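Local structure of pheromone cOB1/lipoprotein, YaeC family (Enterococcus faecalis, 4EF1) at residues 88-91 and 92-95. The protein probably binds methionine as a lipid-anchored, substrate-binding lipoprotein of the NlpA family, and its precursor carries the pheromone cOB1. Numbering follows the deposited sequence. Where two conformers were deposited one is given.
Sequences LYSK and KYKS
S90 and Y93 meet where the chain leaves strand 87-89 and turns at the surface. From S90 the path is short: CB packs against the backbone O of Y93 at 3.3 Å, and OG stands anti to its own backbone N (chi1 178°), which brings it within reach of the backbone N atoms of K92 and Y93. There OG accepts the N-H of Y93 at 3.0 Å in a nearly straight bond (171°), and also the N-H of K92 at 3.2 Å, a weak, bent bond (129°). The pair of bonds resembles an ST turn, with the i+3 bond the stronger. OG also donates to the carbonyl of A171, so two firm bonds and one weak one hold this buried hydroxyl.

K94 reaches back to the chain before it. Its side chain bends at chi2 and again at chi3, bringing CE to 3.1 Å from the backbone O of K91. NZ lies 3.8 Å from the backbone O of S90, and a water bridges them, donating to that O at 2.7 Å.

The bond to A171 ties the turn to the residue preceding strand 172-175, whose V173 pairs with Y89 in the five-stranded sheet, while K91 reaches D166 of helix 161-166 through a salt bridge.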
# COMPACT_ATOMS: atom_id res chain seq x y z
N LEU A 88 0.04 -4.05 -12.14
CA LEU A 88 -0.76 -3.52 -13.23
C LEU A 88 -1.63 -4.69 -13.67
O LEU A 88 -1.11 -5.81 -13.86
CB LEU A 88 0.09 -3.03 -14.42
CG LEU A 88 0.75 -1.64 -14.37
CD1 LEU A 88 1.78 -1.58 -15.50
CD2 LEU A 88 -0.25 -0.48 -14.43
N TYR A 89 -2.92 -4.40 -13.89
CA TYR A 89 -3.95 -5.40 -14.25
C TYR A 89 -4.70 -4.99 -15.51
O TYR A 89 -4.83 -3.81 -15.81
CB TYR A 89 -4.92 -5.57 -13.10
CG TYR A 89 -4.29 -5.97 -11.77
CD1 TYR A 89 -3.69 -5.03 -10.95
CD2 TYR A 89 -4.35 -7.29 -11.32
CE1 TYR A 89 -3.11 -5.39 -9.74
CE2 TYR A 89 -3.78 -7.67 -10.11
CZ TYR A 89 -3.17 -6.73 -9.32
OH TYR A 89 -2.61 -7.10 -8.12
N SER A 90 -5.14 -5.98 -16.29
CA SER A 90 -5.91 -5.75 -17.53
C SER A 90 -6.64 -7.02 -17.88
O SER A 90 -6.05 -8.07 -17.83
CB SER A 90 -4.99 -5.43 -18.69
OG SER A 90 -5.71 -5.25 -19.93
N LYS A 91 -7.91 -6.91 -18.24
CA LYS A 91 -8.64 -8.02 -18.75
C LYS A 91 -8.34 -8.24 -20.24
O LYS A 91 -8.42 -9.36 -20.71
CB LYS A 91 -10.14 -7.82 -18.54
CG LYS A 91 -10.58 -7.79 -17.10
CD LYS A 91 -12.09 -7.69 -17.03
CE LYS A 91 -12.64 -7.93 -15.64
NZ LYS A 91 -14.11 -7.93 -15.78
N LYS A 92 -7.99 -7.18 -20.98
CA LYS A 92 -7.84 -7.27 -22.44
C LYS A 92 -6.43 -7.63 -22.90
O LYS A 92 -6.27 -8.41 -23.81
CB LYS A 92 -8.32 -5.99 -23.10
CG LYS A 92 -8.57 -6.10 -24.61
CD LYS A 92 -9.16 -4.78 -25.17
CE LYS A 92 -9.17 -4.77 -26.69
NZ LYS A 92 -9.76 -3.55 -27.35
N TYR A 93 -5.42 -7.06 -22.26
CA TYR A 93 -4.03 -7.29 -22.63
C TYR A 93 -3.32 -8.08 -21.54
O TYR A 93 -3.29 -7.66 -20.39
CB TYR A 93 -3.36 -5.94 -22.87
CG TYR A 93 -4.05 -5.15 -23.93
CD1 TYR A 93 -3.95 -5.52 -25.26
CD2 TYR A 93 -4.83 -4.02 -23.62
CE1 TYR A 93 -4.58 -4.79 -26.26
CE2 TYR A 93 -5.48 -3.29 -24.62
CZ TYR A 93 -5.36 -3.69 -25.93
OH TYR A 93 -5.98 -3.02 -26.95
N LYS A 94 -2.76 -9.23 -21.90
CA LYS A 94 -2.16 -10.16 -20.91
C LYS A 94 -0.65 -9.99 -20.68
O LYS A 94 -0.06 -10.70 -19.84
CB LYS A 94 -2.51 -11.61 -21.23
CG LYS A 94 -4.00 -11.88 -21.35
CD LYS A 94 -4.72 -11.92 -20.01
CE LYS A 94 -6.13 -11.34 -20.16
NZ LYS A 94 -7.03 -11.54 -18.98
N SER A 95 -0.04 -9.09 -21.44
CA SER A 95 1.36 -8.71 -21.25
C SER A 95 1.53 -7.27 -21.63
O SER A 95 0.82 -6.78 -22.52
CB SER A 95 2.34 -9.51 -22.13
OG SER A 95 3.57 -8.78 -22.31
O HOH W 1 -5.55 -10.64 -17.20